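Local coordinates for double Glycine Motif Protease domain from AMS/PCAT Transporter (Lachnospiraceae bacterium C6A11, PDB 6MPZ), which probably cleaves the leader peptide from a lantibiotic precursor at its double-glycine motif, as the cysteine protease domain of the transporter that exports the product, at residues Q21-A24 and L25-G28; Q47-D51 and C52-R56; L65-A68 and R69-L73. All coordinates share one frame; numbering follows the deposited sequence.

Contact 1 (Q21-A24 and L25-G28)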
# COMPACT_ATOMS: atom_id res chain seq x y z
N GLN A 21 11.91 -2.13 -5.05
CA GLN A 21 11.55 -2.28 -6.46
C GLN A 21 12.85 -2.54 -7.24
O GLN A 21 13.86 -1.85 -7.00
CB GLN A 21 10.84 -1.04 -7.01
CG GLN A 21 11.69 0.23 -7.10
CD GLN A 21 10.86 1.48 -7.26
OE1 GLN A 21 9.65 1.44 -7.21
NE2 GLN A 21 11.52 2.61 -7.46
N MET A 22 12.83 -3.53 -8.14
CA MET A 22 14.02 -3.82 -8.98
C MET A 22 14.20 -2.79 -10.08
O MET A 22 15.31 -2.53 -10.48
CB MET A 22 13.96 -5.22 -9.57
CG MET A 22 14.05 -6.32 -8.49
SD MET A 22 15.31 -6.17 -7.14
CE MET A 22 16.86 -5.51 -7.81
N GLU A 23 13.10 -2.23 -10.56
CA GLU A 23 13.17 -1.03 -11.39
C GLU A 23 11.99 -0.09 -11.11
O GLU A 23 10.99 -0.49 -10.48
CB GLU A 23 13.33 -1.38 -12.88
CG GLU A 23 12.10 -1.92 -13.57
CD GLU A 23 11.33 -0.89 -14.41
OE1 GLU A 23 11.76 0.30 -14.53
OE2 GLU A 23 10.27 -1.30 -14.98
N ALA A 24 12.13 1.15 -11.58
CA ALA A 24 11.27 2.29 -11.21
C ALA A 24 9.75 2.15 -11.35
O ALA A 24 9.00 2.81 -10.63
CB ALA A 24 11.73 3.55 -11.93
N LEU A 25 9.30 1.34 -12.29
CA LEU A 25 7.88 1.22 -12.60
C LEU A 25 7.21 0.22 -11.69
O LEU A 25 5.99 0.11 -11.72
CB LEU A 25 7.67 0.72 -14.05
CG LEU A 25 7.72 1.61 -15.33
CD1 LEU A 25 8.61 2.83 -15.21
CD2 LEU A 25 8.14 0.75 -16.53
N GLU A 26 7.99 -0.49 -10.85
CA GLU A 26 7.49 -1.64 -10.07
C GLU A 26 6.94 -1.36 -8.67
O GLU A 26 6.50 -2.30 -8.00
CB GLU A 26 8.57 -2.74 -9.99
CG GLU A 26 8.97 -3.27 -11.36
CD GLU A 26 10.15 -4.22 -11.35
OE1 GLU A 26 10.59 -4.68 -10.28
OE2 GLU A 26 10.63 -4.51 -12.47
N CYS A 27 6.91 -0.10 -8.24
CA CYS A 27 6.54 0.25 -6.82
C CYS A 27 5.21 -0.40 -6.33
O CYS A 27 5.15 -0.85 -5.18
CB CYS A 27 6.49 1.76 -6.59
SG CYS A 27 5.35 2.64 -7.67
N GLY A 28 4.19 -0.42 -7.19
CA GLY A 28 2.89 -1.05 -6.92
C GLY A 28 3.05 -2.49 -6.51
O GLY A 28 2.53 -2.92 -5.48
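Glu26 OE1 is shared by two donors: the backbone N of Met22 reaches it through a weak, bent bond of 3.3 Å (133° at the hydrogen), and Arg49 NE on helix 45-52 makes a salt bridge to it. The Glu26 chain runs out nearly straight beyond CG (chi2 173°), carrying this buried carboxylate back along the loop that has just delivered the chain. The firm bond of the turn is a backbone one, Glu26 N to Glu23 O at 3.0 Å.

Glu23 bends back toward Leu25 and Glu26. Its CG sits between the backbone N and the carbonyl carbon (chi1 74°), and a further bend at chi2 swings the carboxylate toward Leu25. There OE1 takes a weak, long bond from Leu25 N, while OE2 rests against Leu25 CD2 at 3.3 Å. Glu23 CG also lies 3.2 Å from Glu26 OE2. The two acidic groups stand almost perpendicular with their OE2 atoms 4.1 Å apart, like charges that would tend to repel, probably eased by Arg49 at Glu26 OE1.

Gln21 OE1 comes to 3.2 Å from Cys27 CB, and Gln21 packs on the backbone of the bound peptide, to which Cys27 SG is covalently linked. A glutamine six residues ahead of the cysteine that carries the peptide, probably the nucleophile, at a helix N terminus is consistent with the oxyanion hole of papain-like, clan CA peptidases.

Contact 2 (Q47-D51 and C52-R56)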
# COMPACT_ATOMS: atom_id res chain seq x y z
N GLN A 47 5.59 -12.98 -10.18
CA GLN A 47 4.16 -13.21 -10.35
C GLN A 47 3.34 -11.97 -9.95
O GLN A 47 2.39 -11.61 -10.65
CB GLN A 47 3.75 -14.46 -9.54
CG GLN A 47 2.34 -14.97 -9.85
CD GLN A 47 2.20 -15.48 -11.26
OE1 GLN A 47 2.94 -16.40 -11.64
NE2 GLN A 47 1.26 -14.91 -12.07
N VAL A 48 3.73 -11.31 -8.85
CA VAL A 48 3.02 -10.13 -8.36
C VAL A 48 3.04 -9.00 -9.42
O VAL A 48 2.03 -8.31 -9.63
CB VAL A 48 3.59 -9.62 -7.00
CG1 VAL A 48 2.83 -8.37 -6.53
CG2 VAL A 48 3.57 -10.70 -5.92
N ARG A 49 4.19 -8.80 -10.06
CA ARG A 49 4.33 -7.74 -11.08
C ARG A 49 3.30 -7.96 -12.18
O ARG A 49 2.59 -7.05 -12.57
CB ARG A 49 5.67 -7.81 -11.78
CG ARG A 49 6.88 -7.39 -11.00
CD ARG A 49 8.07 -7.33 -11.95
NE ARG A 49 9.32 -7.37 -11.22
CZ ARG A 49 10.25 -8.33 -11.28
NH1 ARG A 49 10.14 -9.40 -12.07
NH2 ARG A 49 11.34 -8.18 -10.53
N VAL A 50 3.26 -9.18 -12.66
CA VAL A 50 2.39 -9.57 -13.76
C VAL A 50 0.93 -9.50 -13.34
O VAL A 50 0.11 -9.06 -14.12
CB VAL A 50 2.84 -10.96 -14.31
CG1 VAL A 50 1.68 -11.88 -14.60
CG2 VAL A 50 3.73 -10.73 -15.51
N ASP A 51 0.61 -9.93 -12.13
CA ASP A 51 -0.77 -9.86 -11.63
C ASP A 51 -1.22 -8.44 -11.33
O ASP A 51 -2.38 -8.16 -11.42
CB ASP A 51 -0.98 -10.75 -10.41
CG ASP A 51 -0.74 -12.22 -10.71
OD1 ASP A 51 -0.72 -12.60 -11.88
OD2 ASP A 51 -0.58 -13.00 -9.77
N CYS A 52 -0.30 -7.54 -11.01
CA CYS A 52 -0.64 -6.13 -10.83
C CYS A 52 -0.76 -5.39 -12.15
O CYS A 52 -1.20 -4.24 -12.18
CB CYS A 52 0.39 -5.43 -9.94
SG CYS A 52 0.20 -5.89 -8.20
N GLY A 53 -0.31 -6.02 -13.24
CA GLY A 53 -0.29 -5.40 -14.54
C GLY A 53 0.71 -4.27 -14.69
O GLY A 53 0.39 -3.26 -15.31
N VAL A 54 1.92 -4.42 -14.19
CA VAL A 54 2.97 -3.39 -14.42
C VAL A 54 3.13 -3.12 -15.91
O VAL A 54 3.24 -4.03 -16.71
CB VAL A 54 4.36 -3.71 -13.80
CG1 VAL A 54 4.28 -3.66 -12.28
CG2 VAL A 54 4.93 -5.03 -14.30
N SER A 55 3.08 -1.84 -16.26
CA SER A 55 3.15 -1.40 -17.64
C SER A 55 4.12 -0.23 -17.65
O SER A 55 4.81 0.03 -16.63
CB SER A 55 1.75 -0.97 -18.11
OG SER A 55 1.46 0.34 -17.64
N ARG A 56 4.17 0.48 -18.78
CA ARG A 56 4.97 1.72 -18.90
C ARG A 56 4.40 2.86 -18.06
O ARG A 56 5.06 3.85 -17.86
CB ARG A 56 5.13 2.14 -20.38
CG ARG A 56 3.85 2.54 -21.13
CD ARG A 56 4.15 2.86 -22.59
NE ARG A 56 2.95 2.94 -23.43
CZ ARG A 56 2.06 3.95 -23.45
NH1 ARG A 56 2.17 5.01 -22.65
NH2 ARG A 56 1.03 3.88 -24.28
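Val54 and Gly53 turn back onto Arg49 and Val50 in a Schellman motif that closes helix 45-52. Its backbone bonds come first. Val54 N points almost dead straight at Arg49 O (3.2 Å, 177°), the long six-residue closure, and inside it Gly53 N bonds to Val50 O at 3.2 Å. Gly53 makes the reversal possible with its positive phi of 69°. Cys52 N bonds to Val48 O at 2.8 Å, with a weak second reach to Arg49 O.

Two apolar contacts add to this. Cys52 SG lies 4.0 Å from Val48 CG1, and both side chains also pack on helix 27-38, Cys52 on Leu32 and Val48 on Ala29 and Leu36. Where the chain leaves the helix, Val54 CG2 drops onto the root of Arg49, 3.8 Å from its CB. Val54 also touches Ser59 in the following loop.

Asp51 has one polar partner within its own helix and one beyond it. With CG anti to the carbonyl carbon (chi1 -62°), its OD2 probably hydrogen-bonds to Tyr71 OH, just past the end of helix 61-70, at an unusually short separation. Its other oxygen, OD1, takes Gln47 NE2 one turn back at 3.0 Å, on the syn side of the carboxylate but somewhat out of its plane, while the bond lies within the amide plane of Gln47.

Contact 3 (L65-A68 and R69-L73); sequences LKAA and RNYGL
Tyr71 leans its ring over the carbonyl of Ala67, so that Ala67 O lies over one ring face and comes within 3.1 Å of Tyr71 CD2. The same oxygen takes the bond from Tyr71 N at 3.2 Å, so one atom serves both the backbone bond and the ring contact. Tyr71 CG lies anti to its carbonyl carbon (chi1 -57°), and from there the ring reaches toward helix 45-52, where Asp51 is the probable partner of its hydroxyl; Ala67 CB adds an apolar touch on Tyr71 CE2 at 4.3 Å. Beside it Ala68 O collects Leu73 N at 3.2 Å and, weakly, Tyr71 N. Leu73 CB rests 3.6 Å from that oxygen. Around this packed part Leu73 meets Leu36, Ala68 touches Leu32 of helix 27-38 and Phe141 of strand 137-142, and the buried Leu65 meets an apolar side chain of the bound peptide.

The other side of the helix is looser and faces solvent. Lys66 and Asn70 are exposed there, tied across the turn mainly by Asn70 N to Lys66 O. Arg69 stretches back along the helix, extended from CG to NE, until Leu65 CB lies over one face of its guanidinium, 4.2 Å from NH2, and Lys66 CG comes to 4.1 Å from NH1. Arg69 NH2 finds its polar partner in Ala75 O, on the strand that follows.

Gly72, with phi 94°, completes a Schellman motif: Leu73 N to Ala68 O encloses Gly72 N to Arg69 O, ending helix 61-70 and sending the chain into edge strand 74-79 of the antiparallel sheet.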
# COMPACT_ATOMS: atom_id res chain seq x y z
N LEU A 65 -5.55 -3.84 -6.13
CA LEU A 65 -6.63 -4.39 -5.33
C LEU A 65 -7.15 -5.73 -5.86
O LEU A 65 -7.43 -6.63 -5.09
CB LEU A 65 -7.82 -3.39 -5.23
CG LEU A 65 -7.70 -2.07 -4.46
CD1 LEU A 65 -8.93 -1.18 -4.75
CD2 LEU A 65 -7.51 -2.28 -2.95
N LYS A 66 -7.33 -5.83 -7.19
CA LYS A 66 -7.80 -7.09 -7.82
C LYS A 66 -6.82 -8.24 -7.61
O LYS A 66 -7.24 -9.36 -7.31
CB LYS A 66 -8.02 -6.91 -9.34
CG LYS A 66 -9.31 -6.19 -9.70
CD LYS A 66 -9.52 -6.19 -11.20
CE LYS A 66 -10.68 -5.28 -11.60
NZ LYS A 66 -10.83 -5.24 -13.08
N ALA A 67 -5.54 -7.96 -7.78
CA ALA A 67 -4.48 -8.96 -7.54
C ALA A 67 -4.49 -9.40 -6.06
O ALA A 67 -4.42 -10.59 -5.78
CB ALA A 67 -3.11 -8.41 -7.94
N ALA A 68 -4.65 -8.45 -5.12
CA ALA A 68 -4.70 -8.78 -3.69
C ALA A 68 -5.87 -9.73 -3.38
O ALA A 68 -5.73 -10.67 -2.58
CB ALA A 68 -4.82 -7.50 -2.89
N ARG A 69 -7.01 -9.48 -4.02
CA ARG A 69 -8.23 -10.29 -3.83
C ARG A 69 -8.07 -11.71 -4.32
O ARG A 69 -8.54 -12.61 -3.65
CB ARG A 69 -9.43 -9.65 -4.51
CG ARG A 69 -9.99 -8.45 -3.78
CD ARG A 69 -11.24 -7.91 -4.48
NE ARG A 69 -11.51 -6.52 -4.09
CZ ARG A 69 -11.54 -5.45 -4.89
NH1 ARG A 69 -11.35 -5.55 -6.20
NH2 ARG A 69 -11.79 -4.26 -4.37
N ASN A 70 -7.42 -11.91 -5.46
CA ASN A 70 -7.14 -13.25 -5.96
C ASN A 70 -6.18 -14.02 -5.04
O ASN A 70 -6.24 -15.24 -4.98
CB ASN A 70 -6.60 -13.24 -7.40
CG ASN A 70 -7.70 -12.98 -8.43
OD1 ASN A 70 -7.47 -12.30 -9.42
ND2 ASN A 70 -8.90 -13.53 -8.21
N TYR A 71 -5.31 -13.31 -4.32
CA TYR A 71 -4.44 -13.95 -3.31
C TYR A 71 -5.10 -14.15 -1.94
O TYR A 71 -4.41 -14.46 -0.97
CB TYR A 71 -3.16 -13.14 -3.11
CG TYR A 71 -2.32 -12.91 -4.35
CD1 TYR A 71 -2.06 -13.93 -5.27
CD2 TYR A 71 -1.73 -11.65 -4.56
CE1 TYR A 71 -1.27 -13.71 -6.38
CE2 TYR A 71 -0.94 -11.41 -5.68
CZ TYR A 71 -0.70 -12.43 -6.58
OH TYR A 71 0.10 -12.15 -7.67
N GLY A 72 -6.41 -13.93 -1.83
CA GLY A 72 -7.16 -14.27 -0.60
C GLY A 72 -7.35 -13.14 0.41
O GLY A 72 -7.94 -13.36 1.46
N LEU A 73 -6.87 -11.94 0.10
CA LEU A 73 -7.10 -10.79 0.95
C LEU A 73 -8.36 -10.04 0.54
O LEU A 73 -8.64 -9.86 -0.64
CB LEU A 73 -5.90 -9.83 0.88
CG LEU A 73 -4.55 -10.35 1.38
CD1 LEU A 73 -3.49 -9.31 1.10
CD2 LEU A 73 -4.63 -10.64 2.86

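From the N terminus the chain first meets contact 1, where a tight turn feeds the cysteine-bearing start of helix 27-38. Contact 2 then ends helix 45-52, and contact 3 ends helix 61-70 and launches the first strand of the sheet. The three lie in series, each a local closure, with none nested in or crossing another. In space they form a chain of neighbours: Glu26 to Arg49 joins contacts 1 and 2, helped by Leu25 against Ser55, and Asp51 to Tyr71 probably hydrogen-bonds contact 2 to contact 3. Contacts 1 and 3 stay about 8 Å apart at their nearest atoms, while contact 2 touches both.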